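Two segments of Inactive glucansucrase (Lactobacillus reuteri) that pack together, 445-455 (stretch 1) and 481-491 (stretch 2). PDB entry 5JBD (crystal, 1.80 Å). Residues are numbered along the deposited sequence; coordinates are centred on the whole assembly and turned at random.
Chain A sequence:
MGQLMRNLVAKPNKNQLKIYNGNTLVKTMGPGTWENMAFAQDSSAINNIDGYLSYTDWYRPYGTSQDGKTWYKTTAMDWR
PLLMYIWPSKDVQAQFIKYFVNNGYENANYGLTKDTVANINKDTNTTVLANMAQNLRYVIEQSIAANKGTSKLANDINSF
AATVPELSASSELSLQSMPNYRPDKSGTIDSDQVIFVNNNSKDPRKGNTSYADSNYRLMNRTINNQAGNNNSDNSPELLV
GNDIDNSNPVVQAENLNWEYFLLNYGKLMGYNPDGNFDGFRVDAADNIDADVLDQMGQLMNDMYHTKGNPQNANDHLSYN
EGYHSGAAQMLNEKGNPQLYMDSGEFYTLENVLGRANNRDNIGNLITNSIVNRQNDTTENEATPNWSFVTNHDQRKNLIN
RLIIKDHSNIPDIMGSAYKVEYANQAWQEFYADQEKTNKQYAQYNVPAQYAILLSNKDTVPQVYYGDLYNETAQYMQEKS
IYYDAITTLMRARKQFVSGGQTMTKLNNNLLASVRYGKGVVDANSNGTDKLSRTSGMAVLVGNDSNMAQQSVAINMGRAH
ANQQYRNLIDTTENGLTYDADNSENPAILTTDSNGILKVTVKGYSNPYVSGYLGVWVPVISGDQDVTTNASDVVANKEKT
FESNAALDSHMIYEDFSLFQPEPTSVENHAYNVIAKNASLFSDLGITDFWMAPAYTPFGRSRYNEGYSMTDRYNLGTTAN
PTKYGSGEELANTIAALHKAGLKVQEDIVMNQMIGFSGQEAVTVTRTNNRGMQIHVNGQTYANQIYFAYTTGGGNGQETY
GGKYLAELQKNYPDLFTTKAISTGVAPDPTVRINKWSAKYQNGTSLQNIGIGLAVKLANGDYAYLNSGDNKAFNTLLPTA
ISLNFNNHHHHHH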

# COMPACT_ATOMS: atom_id res chain seq x y z
N ASN A 445 -21.67 2.25 -15.92
CA ASN A 445 -22.09 0.85 -15.90
C ASN A 445 -21.57 0.02 -14.73
O ASN A 445 -21.17 -1.14 -14.92
CB ASN A 445 -21.69 0.17 -17.24
CG ASN A 445 -22.60 0.56 -18.40
OD1 ASN A 445 -23.83 0.38 -18.36
ND2 ASN A 445 -21.98 1.03 -19.46
N VAL A 446 -21.58 0.58 -13.52
CA VAL A 446 -21.08 -0.16 -12.35
C VAL A 446 -21.89 -1.45 -12.10
O VAL A 446 -21.29 -2.52 -11.89
CB VAL A 446 -20.96 0.74 -11.10
CG1 VAL A 446 -20.58 -0.08 -9.86
CG2 VAL A 446 -19.89 1.81 -11.34
N PRO A 447 -23.23 -1.38 -12.16
CA PRO A 447 -24.01 -2.60 -11.99
C PRO A 447 -23.67 -3.71 -13.00
O PRO A 447 -23.52 -4.87 -12.60
CB PRO A 447 -25.45 -2.13 -12.17
CG PRO A 447 -25.43 -0.72 -11.69
CD PRO A 447 -24.10 -0.19 -12.19
N ALA A 448 -23.50 -3.36 -14.27
CA ALA A 448 -23.12 -4.35 -15.28
C ALA A 448 -21.71 -4.91 -15.06
O ALA A 448 -21.46 -6.10 -15.30
CB ALA A 448 -23.28 -3.77 -16.70
N GLN A 449 -20.77 -4.07 -14.64
CA GLN A 449 -19.43 -4.55 -14.32
C GLN A 449 -19.52 -5.64 -13.26
O GLN A 449 -18.92 -6.70 -13.42
CB GLN A 449 -18.50 -3.42 -13.88
CG GLN A 449 -18.11 -2.49 -15.02
CD GLN A 449 -17.10 -1.43 -14.62
OE1 GLN A 449 -16.00 -1.75 -14.15
NE2 GLN A 449 -17.46 -0.16 -14.82
N TYR A 450 -20.32 -5.39 -12.21
CA TYR A 450 -20.54 -6.40 -11.17
C TYR A 450 -21.31 -7.63 -11.65
O TYR A 450 -21.06 -8.75 -11.18
CB TYR A 450 -21.23 -5.79 -9.92
CG TYR A 450 -20.24 -5.25 -8.92
CD1 TYR A 450 -19.56 -6.11 -8.06
CD2 TYR A 450 -19.96 -3.88 -8.85
CE1 TYR A 450 -18.64 -5.62 -7.14
CE2 TYR A 450 -19.03 -3.38 -7.93
CZ TYR A 450 -18.37 -4.25 -7.08
OH TYR A 450 -17.44 -3.79 -6.18
N ALA A 451 -22.28 -7.44 -12.54
CA ALA A 451 -23.04 -8.57 -13.08
C ALA A 451 -22.14 -9.56 -13.82
O ALA A 451 -22.32 -10.78 -13.71
CB ALA A 451 -24.16 -8.10 -13.98
N ILE A 452 -21.16 -9.02 -14.56
CA ILE A 452 -20.15 -9.84 -15.22
C ILE A 452 -19.23 -10.49 -14.19
O ILE A 452 -19.05 -11.72 -14.20
CB ILE A 452 -19.32 -9.00 -16.25
CG1 ILE A 452 -20.19 -8.53 -17.43
CG2 ILE A 452 -18.08 -9.76 -16.73
CD1 ILE A 452 -20.65 -9.64 -18.37
N LEU A 453 -18.66 -9.68 -13.29
CA LEU A 453 -17.76 -10.18 -12.26
C LEU A 453 -18.37 -11.33 -11.44
O LEU A 453 -17.72 -12.35 -11.21
CB LEU A 453 -17.33 -9.06 -11.29
CG LEU A 453 -16.11 -9.44 -10.43
CD1 LEU A 453 -14.82 -9.10 -11.15
CD2 LEU A 453 -16.15 -8.74 -9.07
N LEU A 454 -19.62 -11.17 -11.03
CA LEU A 454 -20.25 -12.13 -10.12
C LEU A 454 -20.82 -13.37 -10.80
O LEU A 454 -21.19 -14.32 -10.11
CB LEU A 454 -21.31 -11.42 -9.29
CG LEU A 454 -20.72 -10.35 -8.33
CD1 LEU A 454 -21.83 -9.49 -7.74
CD2 LEU A 454 -19.90 -10.97 -7.21
N SER A 455 -20.94 -13.36 -12.12
CA SER A 455 -21.39 -14.53 -12.89
C SER A 455 -20.24 -15.28 -13.55
O SER A 455 -20.43 -16.39 -14.03
CB SER A 455 -22.44 -14.13 -13.93
OG SER A 455 -21.94 -13.17 -14.86
N ILE A 481 -25.38 4.55 -3.85
CA ILE A 481 -26.38 4.39 -4.92
C ILE A 481 -26.40 2.96 -5.52
O ILE A 481 -27.46 2.48 -5.95
CB ILE A 481 -26.15 5.47 -6.04
CG1 ILE A 481 -27.28 5.48 -7.07
CG2 ILE A 481 -24.76 5.34 -6.69
CD1 ILE A 481 -27.12 6.53 -8.17
N TYR A 482 -25.26 2.29 -5.55
CA TYR A 482 -25.18 0.95 -6.15
C TYR A 482 -25.46 -0.22 -5.21
O TYR A 482 -25.39 -1.37 -5.63
CB TYR A 482 -23.82 0.76 -6.83
CG TYR A 482 -23.52 1.81 -7.87
CD1 TYR A 482 -24.40 2.06 -8.92
CD2 TYR A 482 -22.34 2.58 -7.80
CE1 TYR A 482 -24.13 3.04 -9.86
CE2 TYR A 482 -22.07 3.56 -8.75
CZ TYR A 482 -22.97 3.78 -9.79
OH TYR A 482 -22.69 4.74 -10.74
N TYR A 483 -25.81 0.06 -3.94
CA TYR A 483 -26.04 -1.02 -2.95
C TYR A 483 -27.10 -2.04 -3.42
O TYR A 483 -26.87 -3.26 -3.33
CB TYR A 483 -26.43 -0.44 -1.57
CG TYR A 483 -26.71 -1.49 -0.50
CD1 TYR A 483 -27.95 -2.12 -0.41
CD2 TYR A 483 -25.72 -1.88 0.42
CE1 TYR A 483 -28.20 -3.09 0.54
CE2 TYR A 483 -25.98 -2.83 1.38
CZ TYR A 483 -27.22 -3.43 1.44
OH TYR A 483 -27.49 -4.38 2.38
N ASP A 484 -28.24 -1.56 -3.90
CA ASP A 484 -29.35 -2.46 -4.22
C ASP A 484 -28.98 -3.40 -5.38
O ASP A 484 -29.24 -4.61 -5.32
CB ASP A 484 -30.63 -1.69 -4.55
CG ASP A 484 -31.32 -1.11 -3.32
OD1 ASP A 484 -31.04 -1.54 -2.19
OD2 ASP A 484 -32.16 -0.22 -3.51
N ALA A 485 -28.36 -2.85 -6.42
CA ALA A 485 -27.96 -3.63 -7.57
C ALA A 485 -26.93 -4.68 -7.22
O ALA A 485 -27.10 -5.86 -7.53
CB ALA A 485 -27.41 -2.73 -8.67
N ILE A 486 -25.88 -4.25 -6.52
CA ILE A 486 -24.76 -5.16 -6.22
C ILE A 486 -25.19 -6.28 -5.27
O ILE A 486 -24.87 -7.45 -5.53
CB ILE A 486 -23.51 -4.40 -5.74
CG1 ILE A 486 -23.06 -3.40 -6.81
CG2 ILE A 486 -22.39 -5.39 -5.42
CD1 ILE A 486 -22.03 -2.39 -6.37
N THR A 487 -25.94 -5.94 -4.22
CA THR A 487 -26.41 -6.95 -3.25
C THR A 487 -27.42 -7.92 -3.84
O THR A 487 -27.42 -9.11 -3.51
CB THR A 487 -26.95 -6.33 -1.95
OG1 THR A 487 -28.02 -5.42 -2.23
CG2 THR A 487 -25.84 -5.61 -1.20
N THR A 488 -28.28 -7.44 -4.74
CA THR A 488 -29.15 -8.34 -5.50
C THR A 488 -28.32 -9.38 -6.27
O THR A 488 -28.62 -10.57 -6.24
CB THR A 488 -30.09 -7.55 -6.45
OG1 THR A 488 -30.85 -6.64 -5.67
CG2 THR A 488 -31.05 -8.47 -7.18
N LEU A 489 -27.26 -8.93 -6.93
CA LEU A 489 -26.38 -9.85 -7.66
C LEU A 489 -25.62 -10.80 -6.72
O LEU A 489 -25.43 -11.99 -7.04
CB LEU A 489 -25.39 -9.04 -8.52
CG LEU A 489 -26.00 -8.24 -9.67
CD1 LEU A 489 -24.99 -7.23 -10.22
CD2 LEU A 489 -26.50 -9.18 -10.77
N MET A 490 -25.21 -10.30 -5.56
CA MET A 490 -24.46 -11.10 -4.58
C MET A 490 -25.30 -12.26 -4.04
O MET A 490 -24.86 -13.41 -4.05
CB MET A 490 -23.93 -10.22 -3.45
CG MET A 490 -22.80 -9.30 -3.86
SD MET A 490 -22.42 -8.06 -2.60
CE MET A 490 -21.49 -9.05 -1.42
N ARG A 491 -26.55 -11.97 -3.64
CA ARG A 491 -27.46 -13.01 -3.14
C ARG A 491 -27.81 -14.02 -4.24
O ARG A 491 -27.83 -15.23 -3.99
CB ARG A 491 -28.76 -12.41 -2.59
CG ARG A 491 -28.61 -11.65 -1.28
CD ARG A 491 -29.93 -10.99 -0.89
NE ARG A 491 -29.71 -9.83 -0.02
CZ ARG A 491 -29.79 -9.82 1.32
NH1 ARG A 491 -30.12 -10.92 2.00
NH2 ARG A 491 -29.55 -8.69 1.99
O HOH W 1 -23.02 3.21 -13.19

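Two helices, 446-455 and 483-491, run side by side in nearly the same direction, their axes 12° apart and 9.4 Å from each other at closest approach. Their backbones come nearest in two places one helical turn apart: the CA atoms of Pro447 and Ala485 are 6.0 Å apart, and those of Ala451 and Leu489 6.5 Å. Each of these pairs includes an alanine, whose lone methyl takes little room between the backbones. Backbone hydrogen bonds stay within each helix, as in Ala451 N to Pro447 O (2.9 Å) and Leu489 N to Ala485 O (3.1 Å). No direct hydrogen bond crosses between the stretches, so packing carries the contact, burying 466 Å² over both sides.

The contacting positions follow the helical repeat: Val446, Pro447, Tyr450, Ala451 and Leu454 on the first stretch, Tyr482, Ala485, Ile486, Leu489 and Met490 on the second. At the N-terminal end, Val446 points toward the second stretch and sets its CB 3.8 Å from the centroid of the Tyr482 ring, almost on the ring normal, a CH-pi contact. A beta-branched residue suits this place, presenting a compact aliphatic surface to a flat ring. Pro447 adds its own ring, with CD 4.0 Å from Tyr482 CE1 and CB 4.1 Å from Ala485 CB; near the start of a helix, its lack of an amide hydrogen costs little.

One turn on, the arrangement is reversed: the aromatic ring now belongs to the first helix and the aliphatic group to the second. Ile486 covers one face of Tyr450, its CG2 4.1 Å from the ring centroid, while its CD1 reaches Tyr450 CE2 at 3.5 Å.

Leu489 has the largest area covered by the other stretch. With chi1 m and chi2 t, it sends CD1 against the first helix, 3.6 Å from Ala451 N, 3.7 Å from Pro447 O and 3.9 Å from Ala451 CB. The leucine methyl thus rests against the backbone beside the alanine methyl. Leu454, also m and t, closes the far end by placing CD1 3.7 Å from Leu489 CB and 4.0 Å from Met490 CG.

Polar groups near the contact find partners in a water and in their own helix. Water 1 accepts a hydrogen bond from Val446 N (3.0 Å) and also bonds to Tyr482 OH (2.9 Å), linking the stretches where the first helix begins. Thr487 points away from the contact, and its OG1 donates to Tyr483 O (2.7 Å) within its own helix.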